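PDB 6NB0: histidine kinase from Paraburkholderia phymatum, which probably transfers a phosphoryl group from ATP to a histidine residue of a protein, as expected of a phosphorelay sensor kinase. Local coordinates for residues P132-P137 with A166-G171; L138-I143 with L158-P163; R58-S63 with I247-A252; R48-T53 with A179-V184. One frame throughout, in Å; residues are numbered along the deposited sequence. Where two conformers were deposited one is given.

Interaction 1 of 4, residues P132-P137 with A166-G171; sequences PFALRP and AQQMDG
Gln167 meets Leu135 at the end of a small two-stranded antiparallel sheet, strand 131-134 with strand 168-171, which closes a loop that holds helix 135-154 and strand 157-161. The Gln167 carbonyl O takes the Leu135 N-H at 3.0 Å in a nearly straight bond, 173° at the hydrogen, and a water that donates to the same O accepts from Arg136 N, so the Leu135 amide directly, and the Arg136 amide through the water, are tied to this one carbonyl. Gln168 forms a non-hydrogen-bonded pair with Ala134, and its chain, bent at chi2, folds its amide back over the neighbouring strand until NE2 lies 3.5 Å from Ala134 CB. Met169 and Phe133 make the hydrogen-bonded pair: each N reaches the other's O, Met169 N to Phe133 O being the straighter of the two bonds. On the inner face the two side chains run side by side. Met169 is extended, CG anti to its N (chi1 166°), which carries SD beside the Phe133 ring, 5.2 Å from the centroid, in an oblique Met-aromatic contact; Leu135 crosses Met169 obliquely, and Leu176 of helix 173-189 touches both Phe133 and Met169. Asp170 lies alongside Pro132 on the other face, a non-hydrogen-bonded pair. Gly171 ends the walk, its CA in the Phe133 ring plane at the edge and its N 3.9 Å from Phe133 CE2.

Interaction 2 of 4, residues L138-I143 with L158-P163; sequences LLDETI and LALNTP
Ile143 and Leu160 meet through opposite choices of the first torsion. In Ile143, CG1 sits beside the backbone N (chi1 -64°), directed at the strand; in Leu160, CG stands opposite the backbone N (chi1 172°), which sends both methyls up to the helix. The result is an oblique crossing in which Ile143 CG1 lies 4.1 Å from Leu160 CB. One turn nearer the helix start, both methyls of Leu160 lie against Leu139 CB, CD1 and CD2 each at 4.1 Å, and CD2 also comes to 3.3 Å from Asp140 OD1, whose side chain crosses that of Leu160 at about a right angle. This carboxylate also makes a long, weak ion pair with Arg136.

At the two ends the contact changes character. Leu158 lays CD1 3.6 Å from the carbonyl O of Ile143, an apolar group against the helix backbone, while its CB faces Ile143 CG2. Leu139 and Thr162 instead reach toward each other tip to tip, Leu139 CD1 standing 4.0 Å from Thr162 OG1; that hydroxyl is hydrogen-bonded to Ala201 O and Leu164 N.

With no hydrogen bond between the segments, side chains span the 9.6 Å between axes that run nearly antiparallel, at 171°. This is the layering of an alpha/beta sandwich: helix 135-154 lies against edge strand 157-161, which pairs in parallel with strand 196-204, and on another side Leu138 and Thr142 of the same helix pack against helix 173-189.

Interaction 3 of 4, residues R58-S63 with I247-A252; sequences RDHVLS and ISWVLA
His60 and Trp249 approach with their side chains at about a right angle, and their rings are inclined obliquely, the planes 58° apart. Trp249 CD1 lies at the imidazole edge, near its plane, 3.7 Å from His60 CD2. With CG trans to N (chi1 -172°), the imidazole projects from the helix into the turn of the other segment. There Ile247 CG1 approaches CE1 obliquely, while Ala252 CB comes within 3.4 Å of His60 CB. A water in the imidazole plane lies 2.6 Å from His60 NE2 and donates to Ile247 O, so it links the ring to the backbone of residues 247-252.

Val61 uses the indole differently. Its CG2 sits over one face of the six-membered ring in a CH-pi contact, 3.8 Å from the centroid of that ring of Trp249 and displaced toward the rim. The long helix 44-68 thereby joins the ATP-binding domain, as that part is called in histidine kinases, at the 3-10 turn 249-251, just before helix 252-260. Both segments also face the second subunit: Val61 packs on Leu62 and Trp249 on Thr118 of that subunit, while Arg58 makes salt bridges with its Asp59 and Glu122.

Interaction 4 of 4, residues R48-T53 with A179-V184; sequences RRSAET and ALWLLV
Arg49 lays its aliphatic chain, rather than its charge, on an indole: CB stands almost exactly over the centre of the six-membered ring of Trp181, 3.3 Å from that centroid and only 7° off the ring normal. With chi1 at -68° and a further bend at chi2, the chain then runs across the ring system, so that Arg49 CD comes to 3.6 Å from Trp181 CG. The guanidinium is turned by 72° to the indole and spends its polarity on acids instead. Its NH1 bonds Glu52 OE1 at 2.8 Å, on the syn side of the carboxylate, and also pairs with Glu174, which Arg48 shares.

The segments 48-53 of helix 44-68 and 179-184 of helix 173-189 cross at close to a right angle, joining the long helix 44-68, which also meets the second subunit (Ala51 packs on Ala51 of that subunit), to the core of the kinase domain. One turn on from Arg49, Thr53 sets OG1 3.6 Å from Trp181 CZ3, while its methyl meets Leu182 tip to tip, Thr53 CG2 to Leu182 CD1 at 3.7 Å. The hydroxyl is satisfied within its own helix: it donates to Arg49 O, and the Thr53 amide reaches that same carbonyl from the opposite face of its plane.

How the interactions relate
Interaction 4 is the buried one of the set, whereas interactions 1, 2 and 3 are only partly buried. Interactions 1 and 2 share helix 135-154 and touch, Phe133 against Leu138; the first relies on backbone hydrogen bonds between strands, the second on aliphatic side chains between helix and strand. Interactions 3 and 4 share helix 44-68 and both reach the second subunit. Each sets a tryptophan against that helix, but one adds a histidine and a water, the other an arginine with a salt-bridge network. Interaction 2 joins the two pairs, Thr142 packing on Leu180, while interactions 1 and 3 stand about 28 Å apart between centres.

Interaction 1 of 4, residues P132-P137 with A166-G171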
loop_
_atom_site.group_PDB
_atom_site.type_symbol
_atom_site.label_atom_id
_atom_site.label_comp_id
_atom_site.label_asym_id
_atom_site.label_seq_id
_atom_site.Cartn_x
_atom_site.Cartn_y
_atom_site.Cartn_z
ATOM N N PRO A 132 -5.687 12.497 21.425
ATOM C CA PRO A 132 -6.158 13.866 21.141
ATOM C C PRO A 132 -5.113 14.647 20.359
ATOM O O PRO A 132 -3.915 14.539 20.618
ATOM C CB PRO A 132 -6.390 14.469 22.539
ATOM C CG PRO A 132 -5.672 13.609 23.490
ATOM C CD PRO A 132 -5.510 12.235 22.858
ATOM N N PHE A 133 -5.579 15.441 19.398
ATOM C CA PHE A 133 -4.689 16.285 18.615
ATOM C C PHE A 133 -5.460 17.516 18.169
ATOM O O PHE A 133 -6.695 17.519 18.110
ATOM C CB PHE A 133 -4.116 15.551 17.377
ATOM C CG PHE A 133 -5.157 15.231 16.350
ATOM C CD1 PHE A 133 -5.441 16.127 15.324
ATOM C CD2 PHE A 133 -5.885 14.051 16.432
ATOM C CE1 PHE A 133 -6.424 15.854 14.389
ATOM C CE2 PHE A 133 -6.882 13.765 15.493
ATOM C CZ PHE A 133 -7.145 14.657 14.475
ATOM N N ALA A 134 -4.706 18.546 17.806
ATOM C CA ALA A 134 -5.276 19.800 17.328
ATOM C C ALA A 134 -5.713 19.693 15.865
ATOM O O ALA A 134 -4.926 19.333 14.981
ATOM C CB ALA A 134 -4.257 20.930 17.520
ATOM N N LEU A 135 -6.988 20.020 15.614
ATOM C CA LEU A 135 -7.560 19.892 14.276
ATOM C C LEU A 135 -6.982 20.914 13.306
ATOM O O LEU A 135 -6.719 20.595 12.144
ATOM C CB LEU A 135 -9.084 20.049 14.349
ATOM C CG LEU A 135 -9.827 18.775 14.789
ATOM C CD1 LEU A 135 -11.294 19.083 15.181
ATOM C CD2 LEU A 135 -9.762 17.750 13.647
ATOM N N ARG A 136 -6.804 22.159 13.748
ATOM C CA ARG A 136 -6.419 23.179 12.767
ATOM C C ARG A 136 -5.011 22.966 12.198
ATOM O O ARG A 136 -4.826 23.114 10.980
ATOM C CB ARG A 136 -6.545 24.574 13.379
ATOM C CG ARG A 136 -6.030 25.682 12.468
ATOM C CD ARG A 136 -6.810 25.720 11.163
ATOM N NE ARG A 136 -6.410 26.822 10.283
ATOM C CZ ARG A 136 -6.914 28.054 10.352
ATOM N NH1 ARG A 136 -7.827 28.356 11.279
ATOM N NH2 ARG A 136 -6.510 28.990 9.499
ATOM N N PRO A 137 -3.988 22.633 13.004
ATOM C CA PRO A 137 -2.693 22.299 12.387
ATOM C C PRO A 137 -2.776 21.113 11.446
ATOM O O PRO A 137 -2.028 21.055 10.458
ATOM C CB PRO A 137 -1.785 22.008 13.592
ATOM C CG PRO A 137 -2.413 22.792 14.751
ATOM C CD PRO A 137 -3.896 22.614 14.478
ATOM N N ALA A 166 -8.591 26.288 18.105
ATOM C CA ALA A 166 -8.010 25.457 19.158
ATOM C C ALA A 166 -8.680 24.091 19.320
ATOM O O ALA A 166 -8.240 23.303 20.172
ATOM C CB ALA A 166 -8.041 26.199 20.499
ATOM N N GLN A 167 -9.713 23.781 18.528
ATOM C CA GLN A 167 -10.474 22.552 18.741
ATOM C C GLN A 167 -9.581 21.327 18.632
ATOM O O GLN A 167 -8.683 21.271 17.796
ATOM C CB GLN A 167 -11.609 22.428 17.715
ATOM C CG GLN A 167 -12.817 23.303 18.024
ATOM C CD GLN A 167 -12.673 24.733 17.506
ATOM O OE1 GLN A 167 -11.602 25.145 17.039
ATOM N NE2 GLN A 167 -13.764 25.491 17.578
ATOM N N GLN A 168 -9.851 20.337 19.472
ATOM C CA GLN A 168 -9.146 19.068 19.424
ATOM C C GLN A 168 -10.110 17.931 19.113
ATOM O O GLN A 168 -11.332 18.034 19.304
ATOM C CB GLN A 168 -8.434 18.779 20.756
ATOM C CG GLN A 168 -7.394 19.847 21.141
ATOM C CD GLN A 168 -5.978 19.285 21.206
ATOM O OE1 GLN A 168 -5.781 18.127 21.587
ATOM N NE2 GLN A 168 -4.988 20.102 20.841
ATOM N N MET A 169 -9.525 16.822 18.672
ATOM C CA MET A 169 -10.257 15.606 18.357
ATOM C C MET A 169 -9.462 14.414 18.862
ATOM O O MET A 169 -8.253 14.337 18.630
ATOM C CB MET A 169 -10.470 15.482 16.844
ATOM C CG MET A 169 -10.914 14.114 16.373
ATOM S SD MET A 169 -11.183 14.108 14.585
ATOM C CE MET A 169 -12.176 12.626 14.446
ATOM N N ASP A 170 -10.146 13.484 19.521
ATOM C CA ASP A 170 -9.554 12.210 19.935
ATOM C C ASP A 170 -9.689 11.276 18.737
ATOM O O ASP A 170 -10.714 10.636 18.536
ATOM C CB ASP A 170 -10.255 11.667 21.172
ATOM C CG ASP A 170 -9.625 10.370 21.689
ATOM O OD1 ASP A 170 -8.422 10.141 21.435
ATOM O OD2 ASP A 170 -10.345 9.579 22.334
ATOM N N GLY A 171 -8.649 11.212 17.914
ATOM C CA GLY A 171 -8.730 10.450 16.685
ATOM C C GLY A 171 -7.394 9.836 16.325
ATOM O O GLY A 171 -6.388 10.013 17.017
HETATM O O HOH W 1 -7.184 23.146 16.336
#

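Interaction 2 of 4, residues L138-I143 with L158-P163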
loop_
_atom_site.group_PDB
_atom_site.type_symbol
_atom_site.label_atom_id
_atom_site.label_comp_id
_atom_site.label_asym_id
_atom_site.label_seq_id
_atom_site.Cartn_x
_atom_site.Cartn_y
_atom_site.Cartn_z
ATOM N N LEU A 138 -3.688 20.168 11.696
ATOM C CA LEU A 138 -3.858 19.079 10.729
ATOM C C LEU A 138 -4.387 19.588 9.386
ATOM O O LEU A 138 -3.915 19.164 8.320
ATOM C CB LEU A 138 -4.781 18.000 11.306
ATOM C CG LEU A 138 -5.057 16.880 10.299
ATOM C CD1 LEU A 138 -3.764 16.217 9.837
ATOM C CD2 LEU A 138 -6.024 15.845 10.884
ATOM N N LEU A 139 -5.379 20.482 9.417
ATOM C CA LEU A 139 -5.883 21.085 8.192
ATOM C C LEU A 139 -4.787 21.845 7.453
ATOM O O LEU A 139 -4.682 21.749 6.224
ATOM C CB LEU A 139 -7.058 22.011 8.527
ATOM C CG LEU A 139 -8.270 21.285 9.131
ATOM C CD1 LEU A 139 -9.278 22.283 9.701
ATOM C CD2 LEU A 139 -8.958 20.367 8.109
ATOM N N ASP A 140 -3.993 22.648 8.172
ATOM C CA ASP A 140 -2.946 23.424 7.508
ATOM C C ASP A 140 -1.879 22.514 6.912
ATOM O O ASP A 140 -1.371 22.771 5.808
ATOM C CB ASP A 140 -2.301 24.407 8.488
ATOM C CG ASP A 140 -3.226 25.553 8.887
ATOM O OD1 ASP A 140 -4.076 25.976 8.089
ATOM O OD2 ASP A 140 -3.071 26.049 10.010
ATOM N N GLU A 141 -1.519 21.449 7.629
ATOM C CA GLU A 141 -0.562 20.484 7.087
ATOM C C GLU A 141 -1.079 19.833 5.814
ATOM O O GLU A 141 -0.309 19.607 4.876
ATOM C CB GLU A 141 -0.251 19.414 8.133
ATOM C CG GLU A 141 0.696 18.332 7.645
ATOM C CD GLU A 141 1.213 17.444 8.778
ATOM O OE1 GLU A 141 0.445 17.184 9.739
ATOM O OE2 GLU A 141 2.399 17.031 8.708
ATOM N N THR A 142 -2.377 19.494 5.779
ATOM C CA THR A 142 -2.986 18.925 4.587
ATOM C C THR A 142 -2.818 19.867 3.403
ATOM O O THR A 142 -2.400 19.457 2.307
ATOM C CB THR A 142 -4.486 18.650 4.836
ATOM O OG1 THR A 142 -4.661 17.756 5.960
ATOM C CG2 THR A 142 -5.142 18.026 3.592
ATOM N N ILE A 143 -3.168 21.134 3.599
ATOM C CA ILE A 143 -3.083 22.099 2.501
ATOM C C ILE A 143 -1.640 22.210 2.036
ATOM O O ILE A 143 -1.350 22.198 0.834
ATOM C CB ILE A 143 -3.638 23.466 2.944
ATOM C CG1 ILE A 143 -5.136 23.359 3.276
ATOM C CG2 ILE A 143 -3.359 24.540 1.880
ATOM C CD1 ILE A 143 -6.004 23.005 2.069
ATOM N N LEU A 158 -5.449 26.228 -3.824
ATOM C CA LEU A 158 -6.092 25.588 -2.682
ATOM C C LEU A 158 -6.579 26.649 -1.710
ATOM O O LEU A 158 -5.853 27.598 -1.403
ATOM C CB LEU A 158 -5.132 24.633 -1.960
ATOM C CG LEU A 158 -4.531 23.489 -2.790
ATOM C CD1 LEU A 158 -3.675 22.570 -1.895
ATOM C CD2 LEU A 158 -5.635 22.686 -3.500
ATOM N N ALA A 159 -7.798 26.469 -1.193
ATOM C CA ALA A 159 -8.356 27.396 -0.214
ATOM C C ALA A 159 -8.834 26.591 0.976
ATOM O O ALA A 159 -9.396 25.501 0.818
ATOM C CB ALA A 159 -9.519 28.245 -0.782
ATOM N N LEU A 160 -8.570 27.107 2.164
ATOM C CA LEU A 160 -9.052 26.488 3.389
ATOM C C LEU A 160 -10.049 27.437 4.019
ATOM O O LEU A 160 -9.733 28.609 4.256
ATOM C CB LEU A 160 -7.906 26.178 4.353
ATOM C CG LEU A 160 -8.316 25.698 5.754
ATOM C CD1 LEU A 160 -9.009 24.302 5.719
ATOM C CD2 LEU A 160 -7.092 25.720 6.682
ATOM N N ASN A 161 -11.247 26.934 4.284
ATOM C CA ASN A 161 -12.304 27.698 4.941
ATOM C C ASN A 161 -12.690 26.968 6.220
ATOM O O ASN A 161 -13.354 25.926 6.169
ATOM C CB ASN A 161 -13.507 27.862 4.014
ATOM C CG ASN A 161 -14.669 28.556 4.687
ATOM O OD1 ASN A 161 -14.479 29.409 5.551
ATOM N ND2 ASN A 161 -15.886 28.189 4.296
ATOM N N THR A 162 -12.279 27.504 7.367
ATOM C CA THR A 162 -12.616 26.845 8.614
ATOM C C THR A 162 -12.623 27.886 9.720
ATOM O O THR A 162 -11.807 28.818 9.689
ATOM C CB THR A 162 -11.651 25.707 8.974
ATOM O OG1 THR A 162 -12.110 25.069 10.170
ATOM C CG2 THR A 162 -10.205 26.209 9.194
ATOM N N PRO A 163 -13.571 27.795 10.654
ATOM C CA PRO A 163 -13.479 28.566 11.901
ATOM C C PRO A 163 -12.639 27.882 12.970
ATOM O O PRO A 163 -12.427 28.457 14.040
ATOM C CB PRO A 163 -14.946 28.660 12.341
ATOM C CG PRO A 163 -15.518 27.305 11.915
ATOM C CD PRO A 163 -14.839 27.037 10.560
#

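Interaction 3 of 4, residues R58-S63 with I247-A252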
loop_
_atom_site.group_PDB
_atom_site.type_symbol
_atom_site.label_atom_id
_atom_site.label_comp_id
_atom_site.label_asym_id
_atom_site.label_seq_id
_atom_site.Cartn_x
_atom_site.Cartn_y
_atom_site.Cartn_z
ATOM N N ARG A 58 -6.307 -1.452 -2.883
ATOM C CA ARG A 58 -6.250 -2.906 -3.064
ATOM C C ARG A 58 -7.147 -3.640 -2.069
ATOM O O ARG A 58 -7.717 -4.681 -2.411
ATOM C CB ARG A 58 -4.816 -3.435 -2.936
ATOM C CG ARG A 58 -3.703 -2.703 -3.743
ATOM C CD ARG A 58 -3.850 -2.867 -5.227
ATOM N NE ARG A 58 -2.678 -2.446 -6.042
ATOM C CZ ARG A 58 -2.390 -1.177 -6.357
ATOM N NH1 ARG A 58 -3.131 -0.186 -5.876
ATOM N NH2 ARG A 58 -1.359 -0.880 -7.148
ATOM N N ASP A 59 -7.261 -3.131 -0.837
ATOM C CA ASP A 59 -8.225 -3.684 0.126
ATOM C C ASP A 59 -9.644 -3.565 -0.402
ATOM O O ASP A 59 -10.453 -4.494 -0.287
ATOM C CB ASP A 59 -8.144 -2.941 1.455
ATOM C CG ASP A 59 -7.016 -3.403 2.316
ATOM O OD1 ASP A 59 -6.445 -4.466 2.005
ATOM O OD2 ASP A 59 -6.722 -2.709 3.316
ATOM N N HIS A 60 -9.969 -2.393 -0.944
ATOM C CA HIS A 60 -11.286 -2.160 -1.514
ATOM C C HIS A 60 -11.588 -3.162 -2.619
ATOM O O HIS A 60 -12.683 -3.733 -2.674
ATOM C CB HIS A 60 -11.352 -0.729 -2.037
ATOM C CG HIS A 60 -12.721 -0.313 -2.480
ATOM N ND1 HIS A 60 -13.730 -0.014 -1.592
ATOM C CD2 HIS A 60 -13.241 -0.124 -3.720
ATOM C CE1 HIS A 60 -14.823 0.320 -2.262
ATOM N NE2 HIS A 60 -14.548 0.276 -3.555
ATOM N N VAL A 61 -10.619 -3.403 -3.506
ATOM C CA VAL A 61 -10.839 -4.358 -4.587
ATOM C C VAL A 61 -11.059 -5.759 -4.018
ATOM O O VAL A 61 -11.941 -6.501 -4.472
ATOM C CB VAL A 61 -9.657 -4.316 -5.586
ATOM C CG1 VAL A 61 -9.740 -5.470 -6.569
ATOM C CG2 VAL A 61 -9.629 -2.989 -6.342
ATOM N N LEU A 62 -10.281 -6.137 -2.999
ATOM C CA LEU A 62 -10.477 -7.451 -2.378
ATOM C C LEU A 62 -11.871 -7.576 -1.765
ATOM O O LEU A 62 -12.522 -8.624 -1.885
ATOM C CB LEU A 62 -9.410 -7.688 -1.313
ATOM C CG LEU A 62 -8.084 -8.303 -1.758
ATOM C CD1 LEU A 62 -6.937 -7.776 -0.911
ATOM C CD2 LEU A 62 -8.198 -9.824 -1.636
ATOM N N SER A 63 -12.333 -6.525 -1.085
ATOM C CA SER A 63 -13.658 -6.553 -0.470
ATOM C C SER A 63 -14.760 -6.632 -1.517
ATOM O O SER A 63 -15.777 -7.320 -1.317
ATOM C CB SER A 63 -13.841 -5.322 0.413
ATOM O OG SER A 63 -13.211 -5.529 1.657
ATOM N N ILE A 247 -18.035 4.009 -4.737
ATOM C CA ILE A 247 -17.057 5.062 -4.934
ATOM C C ILE A 247 -16.086 4.653 -6.029
ATOM O O ILE A 247 -15.947 3.475 -6.356
ATOM C CB ILE A 247 -16.288 5.347 -3.628
ATOM C CG1 ILE A 247 -15.592 4.054 -3.153
ATOM C CG2 ILE A 247 -17.244 5.914 -2.577
ATOM C CD1 ILE A 247 -14.530 4.292 -2.055
ATOM N N SER A 248 -15.403 5.649 -6.582
ATOM C CA SER A 248 -14.169 5.403 -7.320
ATOM C C SER A 248 -13.179 4.684 -6.402
ATOM O O SER A 248 -13.008 5.076 -5.248
ATOM C CB SER A 248 -13.585 6.732 -7.807
ATOM O OG SER A 248 -14.486 7.414 -8.689
ATOM N N TRP A 249 -12.559 3.606 -6.901
ATOM C CA TRP A 249 -11.744 2.748 -6.031
ATOM C C TRP A 249 -10.678 3.539 -5.299
ATOM O O TRP A 249 -10.358 3.256 -4.133
ATOM C CB TRP A 249 -11.067 1.659 -6.850
ATOM C CG TRP A 249 -11.984 0.701 -7.478
ATOM C CD1 TRP A 249 -13.338 0.615 -7.310
ATOM C CD2 TRP A 249 -11.614 -0.347 -8.374
ATOM N NE1 TRP A 249 -13.835 -0.438 -8.056
ATOM C CE2 TRP A 249 -12.797 -1.037 -8.724
ATOM C CE3 TRP A 249 -10.397 -0.762 -8.932
ATOM C CZ2 TRP A 249 -12.795 -2.131 -9.598
ATOM C CZ3 TRP A 249 -10.400 -1.862 -9.799
ATOM C CH2 TRP A 249 -11.591 -2.521 -10.128
ATOM N N VAL A 250 -10.122 4.550 -5.963
ATOM C CA VAL A 250 -8.979 5.241 -5.386
ATOM C C VAL A 250 -9.356 5.990 -4.110
ATOM O O VAL A 250 -8.470 6.329 -3.327
ATOM C CB VAL A 250 -8.348 6.192 -6.429
ATOM C CG1 VAL A 250 -9.259 7.390 -6.720
ATOM C CG2 VAL A 250 -6.972 6.685 -5.958
ATOM N N LEU A 251 -10.644 6.252 -3.865
ATOM C CA LEU A 251 -11.050 6.971 -2.657
ATOM C C LEU A 251 -11.266 6.035 -1.465
ATOM O O LEU A 251 -11.737 6.479 -0.412
ATOM C CB LEU A 251 -12.318 7.803 -2.931
ATOM C CG LEU A 251 -12.028 9.035 -3.810
ATOM C CD1 LEU A 251 -13.288 9.689 -4.392
ATOM C CD2 LEU A 251 -11.173 10.070 -3.078
ATOM N N ALA A 252 -10.939 4.754 -1.624
ATOM C CA ALA A 252 -11.165 3.768 -0.580
ATOM C C ALA A 252 -10.603 4.215 0.771
ATOM O O ALA A 252 -11.225 3.979 1.816
ATOM C CB ALA A 252 -10.541 2.444 -1.002
HETATM O O HOH W 2 -16.329 0.922 -5.391
#

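Interaction 4 of 4, residues R48-T53 with A179-V184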
loop_
_atom_site.group_PDB
_atom_site.type_symbol
_atom_site.label_atom_id
_atom_site.label_comp_id
_atom_site.label_asym_id
_atom_site.label_seq_id
_atom_site.Cartn_x
_atom_site.Cartn_y
_atom_site.Cartn_z
ATOM N N ARG A 48 4.769 8.328 0.599
ATOM C CA ARG A 48 4.097 7.568 1.653
ATOM C C ARG A 48 2.571 7.623 1.486
ATOM O O ARG A 48 1.886 6.588 1.561
ATOM C CB ARG A 48 4.559 8.119 3.007
ATOM C CG ARG A 48 4.101 7.390 4.270
ATOM C CD ARG A 48 2.974 8.150 4.915
ATOM N NE ARG A 48 2.590 7.556 6.188
ATOM C CZ ARG A 48 2.872 8.078 7.370
ATOM N NH1 ARG A 48 3.536 9.224 7.446
ATOM N NH2 ARG A 48 2.482 7.454 8.475
ATOM N N ARG A 49 2.022 8.832 1.293
ATOM C CA ARG A 49 0.585 9.006 1.061
ATOM C C ARG A 49 0.126 8.259 -0.184
ATOM O O ARG A 49 -0.960 7.658 -0.197
ATOM C CB ARG A 49 0.252 10.495 0.906
ATOM C CG ARG A 49 0.424 11.317 2.193
ATOM C CD ARG A 49 -0.776 11.117 3.152
ATOM N NE ARG A 49 -0.553 11.923 4.352
ATOM C CZ ARG A 49 -0.108 11.471 5.516
ATOM N NH1 ARG A 49 0.136 10.163 5.720
ATOM N NH2 ARG A 49 0.092 12.355 6.496
ATOM N N SER A 50 0.913 8.331 -1.259
ATOM C CA SER A 50 0.584 7.566 -2.460
ATOM C C SER A 50 0.502 6.064 -2.173
ATOM O O SER A 50 -0.401 5.384 -2.672
ATOM C CB SER A 50 1.620 7.836 -3.556
ATOM O OG SER A 50 1.739 9.239 -3.782
ATOM N N ALA A 51 1.456 5.521 -1.413
ATOM C CA ALA A 51 1.454 4.084 -1.142
ATOM C C ALA A 51 0.292 3.683 -0.234
ATOM O O ALA A 51 -0.329 2.625 -0.443
ATOM C CB ALA A 51 2.801 3.663 -0.532
ATOM N N GLU A 52 -0.017 4.516 0.773
ATOM C CA GLU A 52 -1.195 4.299 1.620
ATOM C C GLU A 52 -2.472 4.272 0.791
ATOM O O GLU A 52 -3.342 3.412 0.987
ATOM C CB GLU A 52 -1.313 5.418 2.665
ATOM C CG GLU A 52 -0.181 5.491 3.687
ATOM C CD GLU A 52 -0.395 6.619 4.705
ATOM O OE1 GLU A 52 -0.411 7.801 4.306
ATOM O OE2 GLU A 52 -0.575 6.312 5.903
ATOM N N THR A 53 -2.637 5.271 -0.079
ATOM C CA THR A 53 -3.794 5.324 -0.964
ATOM C C THR A 53 -3.931 4.031 -1.759
ATOM O O THR A 53 -5.029 3.474 -1.875
ATOM C CB THR A 53 -3.680 6.530 -1.916
ATOM O OG1 THR A 53 -3.750 7.730 -1.146
ATOM C CG2 THR A 53 -4.870 6.543 -2.905
ATOM N N ALA A 179 -6.409 10.571 5.059
ATOM C CA ALA A 179 -7.732 10.732 4.460
ATOM C C ALA A 179 -7.937 12.139 3.920
ATOM O O ALA A 179 -8.445 12.312 2.806
ATOM C CB ALA A 179 -8.821 10.377 5.483
ATOM N N LEU A 180 -7.534 13.161 4.684
ATOM C CA LEU A 180 -7.714 14.526 4.209
ATOM C C LEU A 180 -6.783 14.823 3.046
ATOM O O LEU A 180 -7.173 15.503 2.091
ATOM C CB LEU A 180 -7.488 15.521 5.341
ATOM C CG LEU A 180 -8.472 15.363 6.518
ATOM C CD1 LEU A 180 -8.057 16.304 7.619
ATOM C CD2 LEU A 180 -9.896 15.668 6.091
ATOM N N TRP A 181 -5.546 14.331 3.120
ATOM C CA TRP A 181 -4.632 14.465 1.984
ATOM C C TRP A 181 -5.270 13.940 0.697
ATOM O O TRP A 181 -5.218 14.593 -0.351
ATOM C CB TRP A 181 -3.339 13.706 2.307
ATOM C CG TRP A 181 -2.286 13.752 1.206
ATOM C CD1 TRP A 181 -1.249 14.634 1.092
ATOM C CD2 TRP A 181 -2.174 12.840 0.098
ATOM N NE1 TRP A 181 -0.489 14.332 -0.048
ATOM C CE2 TRP A 181 -1.053 13.237 -0.667
ATOM C CE3 TRP A 181 -2.926 11.725 -0.326
ATOM C CZ2 TRP A 181 -0.657 12.554 -1.826
ATOM C CZ3 TRP A 181 -2.525 11.049 -1.478
ATOM C CH2 TRP A 181 -1.416 11.471 -2.216
ATOM N N LEU A 182 -5.884 12.753 0.763
ATOM C CA LEU A 182 -6.443 12.140 -0.443
ATOM C C LEU A 182 -7.694 12.871 -0.896
ATOM O O LEU A 182 -7.911 13.057 -2.100
ATOM C CB LEU A 182 -6.747 10.659 -0.177
ATOM C CG LEU A 182 -7.354 9.844 -1.340
ATOM C CD1 LEU A 182 -6.429 9.884 -2.572
ATOM C CD2 LEU A 182 -7.575 8.383 -0.903
ATOM N N LEU A 183 -8.523 13.298 0.063
ATOM C CA LEU A 183 -9.704 14.101 -0.246
ATOM C C LEU A 183 -9.332 15.309 -1.105
ATOM O O LEU A 183 -9.977 15.585 -2.126
ATOM C CB LEU A 183 -10.353 14.544 1.071
ATOM C CG LEU A 183 -11.848 14.815 1.153
ATOM C CD1 LEU A 183 -12.598 13.485 1.055
ATOM C CD2 LEU A 183 -12.172 15.554 2.460
ATOM N N VAL A 184 -8.279 16.040 -0.706
ATOM C CA VAL A 184 -7.857 17.215 -1.478
ATOM C C VAL A 184 -7.110 16.808 -2.751
ATOM O O VAL A 184 -7.322 17.392 -3.822
ATOM C CB VAL A 184 -6.994 18.159 -0.607
ATOM C CG1 VAL A 184 -6.616 19.430 -1.405
ATOM C CG2 VAL A 184 -7.756 18.555 0.709
#